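Local coordinates for peptide ABC transporter, peptide-binding protein (Thermus thermophilus, PDB 2D5W) that binds oligopeptides, here a pentapeptide, and probably delivers them to an ABC transporter for uptake across the membrane, at residues A[121-129]-A[140-148]. Sequence-based numbering, arbitrary orientation.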
ATOM      1  N   PRO A 121       0.898  10.632  10.195  1.00 10.89           N
ATOM      2  CA  PRO A 121       1.152  11.480  11.364  1.00 12.01           C
ATOM      3  C   PRO A 121      -0.093  11.700  12.222  1.00 11.20           C
ATOM      4  O   PRO A 121       0.018  12.019  13.405  1.00 11.89           O
ATOM      5  CB  PRO A 121       1.676  12.778  10.753  1.00 11.67           C
ATOM      6  CG  PRO A 121       2.262  12.336   9.450  1.00 19.31           C
ATOM      7  CD  PRO A 121       1.271  11.324   8.951  1.00 11.37           C
ATOM      8  N   ASP A 122      -1.274  11.540  11.631  1.00 11.58           N
ATOM      9  CA  ASP A 122      -2.514  11.709  12.384  1.00 11.75           C
ATOM     10  C   ASP A 122      -2.628  10.610  13.438  1.00 11.80           C
ATOM     11  O   ASP A 122      -2.903  10.889  14.605  1.00 12.38           O
ATOM     12  CB  ASP A 122      -3.725  11.671  11.442  1.00 12.78           C
ATOM     13  CG  ASP A 122      -5.044  11.562  12.191  1.00 13.35           C
ATOM     14  OD1 ASP A 122      -5.434  10.432  12.550  1.00 15.39           O
ATOM     15  OD2 ASP A 122      -5.678  12.611  12.431  1.00 15.71           O
ATOM     16  N   PHE A 123      -2.417   9.363  13.025  1.00 11.62           N
ATOM     17  CA  PHE A 123      -2.481   8.228  13.937  1.00 12.64           C
ATOM     18  C   PHE A 123      -1.531   8.460  15.104  1.00 12.48           C
ATOM     19  O   PHE A 123      -1.902   8.316  16.272  1.00 13.36           O
ATOM     20  CB  PHE A 123      -2.071   6.942  13.205  1.00 13.28           C
ATOM     21  CG  PHE A 123      -1.894   5.744  14.108  1.00 13.75           C
ATOM     22  CD1 PHE A 123      -2.960   4.891  14.377  1.00 14.82           C
ATOM     23  CD2 PHE A 123      -0.654   5.465  14.683  1.00 15.68           C
ATOM     24  CE1 PHE A 123      -2.797   3.778  15.201  1.00 16.41           C
ATOM     25  CE2 PHE A 123      -0.482   4.353  15.511  1.00 16.12           C
ATOM     26  CZ  PHE A 123      -1.557   3.510  15.769  1.00 16.26           C
ATOM     27  N   TRP A 124      -0.302   8.839  14.777  1.00 12.08           N
ATOM     28  CA  TRP A 124       0.704   9.041  15.800  1.00 12.72           C
ATOM     29  C   TRP A 124       0.472  10.210  16.741  1.00 13.28           C
ATOM     30  O   TRP A 124       1.139  10.329  17.766  1.00 14.89           O
ATOM     31  CB  TRP A 124       2.084   9.091  15.142  1.00 12.03           C
ATOM     32  CG  TRP A 124       2.483   7.711  14.719  1.00 11.54           C
ATOM     33  CD1 TRP A 124       2.505   7.201  13.451  1.00 11.80           C
ATOM     34  CD2 TRP A 124       2.791   6.624  15.595  1.00 11.71           C
ATOM     35  NE1 TRP A 124       2.802   5.857  13.490  1.00 11.96           N
ATOM     36  CE2 TRP A 124       2.983   5.479  14.795  1.00 12.16           C
ATOM     37  CE3 TRP A 124       2.920   6.510  16.987  1.00 12.50           C
ATOM     38  CZ2 TRP A 124       3.297   4.227  15.342  1.00 11.73           C
ATOM     39  CZ3 TRP A 124       3.229   5.269  17.531  1.00 13.17           C
ATOM     40  CH2 TRP A 124       3.414   4.144  16.708  1.00 13.63           C
ATOM     41  N   GLU A 125      -0.493  11.059  16.411  1.00 14.22           N
ATOM     42  CA  GLU A 125      -0.822  12.184  17.273  1.00 15.99           C
ATOM     43  C   GLU A 125      -1.933  11.812  18.249  1.00 15.49           C
ATOM     44  O   GLU A 125      -1.917  12.237  19.403  1.00 18.31           O
ATOM     45  CB  GLU A 125      -1.274  13.386  16.438  1.00 17.68           C
ATOM     46  CG  GLU A 125      -0.152  14.102  15.715  1.00 23.99           C
ATOM     47  CD  GLU A 125       0.764  14.852  16.664  1.00 26.00           C
ATOM     48  OE1 GLU A 125       1.820  15.339  16.209  1.00 29.14           O
ATOM     49  OE2 GLU A 125       0.425  14.963  17.863  1.00 28.17           O
ATOM     50  N   ARG A 126      -2.880  10.994  17.800  1.00 13.46           N
ATOM     51  CA  ARG A 126      -4.022  10.642  18.642  1.00 13.75           C
ATOM     52  C   ARG A 126      -4.042   9.253  19.277  1.00 13.16           C
ATOM     53  O   ARG A 126      -4.972   8.930  20.010  1.00 13.22           O
ATOM     54  CB  ARG A 126      -5.311  10.848  17.842  1.00 16.18           C
ATOM     55  CG  ARG A 126      -5.470   9.858  16.717  1.00 15.35           C
ATOM     56  CD  ARG A 126      -6.579  10.223  15.733  1.00 15.47           C
ATOM     57  NE  ARG A 126      -6.666   9.163  14.738  1.00 13.14           N
ATOM     58  CZ  ARG A 126      -7.277   8.002  14.946  1.00 12.68           C
ATOM     59  NH1 ARG A 126      -7.285   7.074  14.001  1.00 13.79           N
ATOM     60  NH2 ARG A 126      -7.922   7.788  16.085  1.00 11.90           N
ATOM     61  N   VAL A 127      -3.036   8.428  19.012  1.00 12.69           N
ATOM     62  CA  VAL A 127      -3.020   7.093  19.596  1.00 13.50           C
ATOM     63  C   VAL A 127      -1.901   6.946  20.617  1.00 13.65           C
ATOM     64  O   VAL A 127      -0.777   7.394  20.396  1.00 16.56           O
ATOM     65  CB  VAL A 127      -2.871   6.005  18.509  1.00 14.60           C
ATOM     66  CG1 VAL A 127      -2.951   4.618  19.138  1.00 16.42           C
ATOM     67  CG2 VAL A 127      -3.962   6.174  17.462  1.00 17.06           C
ATOM     68  N   ASN A 128      -2.228   6.324  21.743  1.00 12.94           N
ATOM     69  CA  ASN A 128      -1.268   6.101  22.812  1.00 14.01           C
ATOM     70  C   ASN A 128      -1.478   4.707  23.378  1.00 13.25           C
ATOM     71  O   ASN A 128      -2.429   4.016  23.015  1.00 12.22           O
ATOM     72  CB  ASN A 128      -1.446   7.151  23.912  1.00 16.16           C
ATOM     73  CG  ASN A 128      -0.864   8.496  23.529  1.00 18.88           C
ATOM     74  OD1 ASN A 128       0.354   8.658  23.462  1.00 20.92           O
ATOM     75  ND2 ASN A 128      -1.733   9.466  23.267  1.00 20.53           N
ATOM     76  N   VAL A 129      -0.583   4.290  24.263  1.00 12.79           N
ATOM     77  CA  VAL A 129      -0.689   2.970  24.863  1.00 12.49           C
ATOM     78  C   VAL A 129      -0.464   3.030  26.368  1.00 12.07           C
ATOM     79  O   VAL A 129       0.289   3.871  26.865  1.00 13.28           O
ATOM     80  CB  VAL A 129       0.334   1.982  24.229  1.00 12.03           C
ATOM     81  CG1 VAL A 129       1.759   2.398  24.573  1.00 13.18           C
ATOM     82  CG2 VAL A 129       0.061   0.566  24.709  1.00 13.10           C
ATOM     83  N   ILE A 140      -5.175   3.484  23.243  1.00 11.57           N
ATOM     84  CA  ILE A 140      -6.067   4.610  23.478  1.00 12.50           C
ATOM     85  C   ILE A 140      -6.115   5.526  22.265  1.00 12.38           C
ATOM     86  O   ILE A 140      -5.094   6.076  21.854  1.00 13.95           O
ATOM     87  CB  ILE A 140      -5.591   5.430  24.697  1.00 13.33           C
ATOM     88  CG1 ILE A 140      -5.427   4.511  25.911  1.00 15.10           C
ATOM     89  CG2 ILE A 140      -6.589   6.542  25.003  1.00 14.44           C
ATOM     90  CD1 ILE A 140      -4.702   5.158  27.078  1.00 18.83           C
ATOM     91  N   PHE A 141      -7.307   5.685  21.697  1.00 11.24           N
ATOM     92  CA  PHE A 141      -7.497   6.544  20.534  1.00 11.09           C
ATOM     93  C   PHE A 141      -8.348   7.740  20.944  1.00 11.19           C
ATOM     94  O   PHE A 141      -9.489   7.576  21.377  1.00 11.11           O
ATOM     95  CB  PHE A 141      -8.220   5.799  19.405  1.00 11.39           C
ATOM     96  CG  PHE A 141      -7.622   4.461  19.059  1.00 12.27           C
ATOM     97  CD1 PHE A 141      -7.813   3.361  19.890  1.00 14.15           C
ATOM     98  CD2 PHE A 141      -6.888   4.295  17.891  1.00 13.12           C
ATOM     99  CE1 PHE A 141      -7.285   2.113  19.562  1.00 13.48           C
ATOM    100  CE2 PHE A 141      -6.353   3.049  17.552  1.00 13.87           C
ATOM    101  CZ  PHE A 141      -6.553   1.959  18.390  1.00 13.55           C
ATOM    102  N   GLU A 142      -7.799   8.940  20.807  1.00 11.33           N
ATOM    103  CA  GLU A 142      -8.540  10.143  21.163  1.00 12.14           C
ATOM    104  C   GLU A 142      -8.086  11.337  20.326  1.00 12.31           C
ATOM    105  O   GLU A 142      -6.947  11.787  20.440  1.00 13.53           O
ATOM    106  CB  GLU A 142      -8.363  10.458  22.651  1.00 14.68           C
ATOM    107  CG  GLU A 142      -9.200  11.643  23.115  1.00 17.05           C
ATOM    108  CD  GLU A 142      -9.016  11.963  24.583  1.00 20.20           C
ATOM    109  OE1 GLU A 142      -9.304  11.088  25.424  1.00 22.16           O
ATOM    110  OE2 GLU A 142      -8.585  13.094  24.893  1.00 24.92           O
ATOM    111  N   PRO A 143      -8.972  11.857  19.462  1.00 12.48           N
ATOM    112  CA  PRO A 143     -10.339  11.372  19.256  1.00 12.01           C
ATOM    113  C   PRO A 143     -10.344  10.054  18.489  1.00 11.69           C
ATOM    114  O   PRO A 143      -9.436   9.785  17.698  1.00 13.10           O
ATOM    115  CB  PRO A 143     -10.985  12.503  18.463  1.00 12.74           C
ATOM    116  CG  PRO A 143      -9.852  12.979  17.612  1.00 12.40           C
ATOM    117  CD  PRO A 143      -8.692  13.012  18.589  1.00 12.29           C
ATOM    118  N   ALA A 144     -11.364   9.239  18.722  1.00 10.46           N
ATOM    119  CA  ALA A 144     -11.480   7.953  18.051  1.00 10.17           C
ATOM    120  C   ALA A 144     -12.093   8.120  16.666  1.00 10.71           C
ATOM    121  O   ALA A 144     -12.969   8.968  16.463  1.00 10.79           O
ATOM    122  CB  ALA A 144     -12.333   7.008  18.885  1.00 11.91           C
ATOM    123  N   TYR A 145     -11.621   7.312  15.720  1.00  9.80           N
ATOM    124  CA  TYR A 145     -12.130   7.326  14.353  1.00  9.53           C
ATOM    125  C   TYR A 145     -12.956   6.061  14.150  1.00  9.82           C
ATOM    126  O   TYR A 145     -12.761   5.065  14.848  1.00 10.42           O
ATOM    127  CB  TYR A 145     -10.988   7.370  13.335  1.00 10.90           C
ATOM    128  CG  TYR A 145     -10.264   8.699  13.238  1.00 10.54           C
ATOM    129  CD1 TYR A 145      -9.256   8.892  12.293  1.00 10.18           C
ATOM    130  CD2 TYR A 145     -10.585   9.765  14.082  1.00 10.98           C
ATOM    131  CE1 TYR A 145      -8.587  10.109  12.190  1.00 10.64           C
ATOM    132  CE2 TYR A 145      -9.920  10.983  13.988  1.00 12.37           C
ATOM    133  CZ  TYR A 145      -8.925  11.150  13.042  1.00 11.35           C
ATOM    134  OH  TYR A 145      -8.276  12.362  12.963  1.00 12.44           O
ATOM    135  N   TYR A 146     -13.864   6.096  13.181  1.00 10.03           N
ATOM    136  CA  TYR A 146     -14.755   4.975  12.922  1.00 10.14           C
ATOM    137  C   TYR A 146     -14.083   3.645  12.606  1.00 10.78           C
ATOM    138  O   TYR A 146     -14.680   2.588  12.807  1.00 11.42           O
ATOM    139  CB  TYR A 146     -15.721   5.334  11.785  1.00  9.89           C
ATOM    140  CG  TYR A 146     -15.136   5.203  10.393  1.00  9.67           C
ATOM    141  CD1 TYR A 146     -15.348   4.052   9.635  1.00 10.26           C
ATOM    142  CD2 TYR A 146     -14.363   6.224   9.840  1.00  9.65           C
ATOM    143  CE1 TYR A 146     -14.804   3.920   8.360  1.00  9.75           C
ATOM    144  CE2 TYR A 146     -13.814   6.099   8.565  1.00  9.39           C
ATOM    145  CZ  TYR A 146     -14.039   4.946   7.835  1.00  9.08           C
ATOM    146  OH  TYR A 146     -13.487   4.806   6.580  1.00  9.71           O
ATOM    147  N   TYR A 147     -12.844   3.697  12.128  1.00  9.91           N
ATOM    148  CA  TYR A 147     -12.121   2.487  11.744  1.00 10.21           C
ATOM    149  C   TYR A 147     -11.059   1.982  12.714  1.00 10.79           C
ATOM    150  O   TYR A 147     -10.339   1.036  12.396  1.00 10.95           O
ATOM    151  CB  TYR A 147     -11.471   2.701  10.373  1.00 11.22           C
ATOM    152  CG  TYR A 147     -10.499   3.870  10.287  1.00 10.29           C
ATOM    153  CD1 TYR A 147      -9.420   3.986  11.168  1.00 12.02           C
ATOM    154  CD2 TYR A 147     -10.618   4.820   9.275  1.00 11.90           C
ATOM    155  CE1 TYR A 147      -8.485   5.013  11.036  1.00 12.25           C
ATOM    156  CE2 TYR A 147      -9.688   5.848   9.133  1.00 12.78           C
ATOM    157  CZ  TYR A 147      -8.624   5.939  10.014  1.00 11.58           C
ATOM    158  OH  TYR A 147      -7.688   6.936   9.868  1.00 12.99           O
ATOM    159  N   ASP A 148     -10.957   2.581  13.894  1.00 10.45           N
ATOM    160  CA  ASP A 148      -9.920   2.174  14.837  1.00 11.22           C
ATOM    161  C   ASP A 148      -9.939   0.720  15.314  1.00 12.20           C
ATOM    162  O   ASP A 148      -8.899   0.193  15.718  1.00 12.93           O
ATOM    163  CB  ASP A 148      -9.904   3.135  16.027  1.00 10.64           C
ATOM    164  CG  ASP A 148      -9.345   4.505  15.659  1.00 10.53           C
ATOM    165  OD1 ASP A 148      -9.601   5.474  16.401  1.00 10.77           O
ATOM    166  OD2 ASP A 148      -8.635   4.613  14.632  1.00 11.87           O
TER
HETATM  167  O   HOH W   1      -5.542   7.674  11.652  1.00 14.60           O
HETATM  168  O   HOH W   2      -4.516   8.772  23.031  1.00 18.31           O
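R126 grips D148 end-on in a salt bridge of two nearly straight bonds. NH1 reaches OD2 and NH2 reaches OD1, each at 2.9 Å. Both use syn lone pairs, and the two flat groups are nearly coplanar. NH2 also bonds to P143 O (3.0 Å). D122, one helical turn back, takes NE through OD1 in a second salt bridge at 2.8 Å. R126 thus joins D122 and D148 in a salt-bridge network that ties helix 121-126 to the loop after strand 136-141. All three guanidinium nitrogens are engaged, which fixes the rotation of the group. D122 OD2 accepts from Y145 OH at 2.7 Å. The Y145 ring lies flat against one guanidinium face, a cation-pi stack with centres 3.5 Å apart and planes at 18°. R126 CG sits between the backbone N and carbonyl carbon (chi1 69°), and the chain then runs extended to NE, over the same ring. A water links D122 OD1, R126 NH1 and Y147 OH; that hydroxyl also hydrogen-bonds to D475. In the antiparallel hairpin, N128 and I140 exchange two backbone hydrogen bonds. V127 CG2 packs on F141 CD2 at 3.5 Å. Strand 136-141 lies between edge strand 127-131 and strand 78-86. Helix 101-112 packs on V127 through F108.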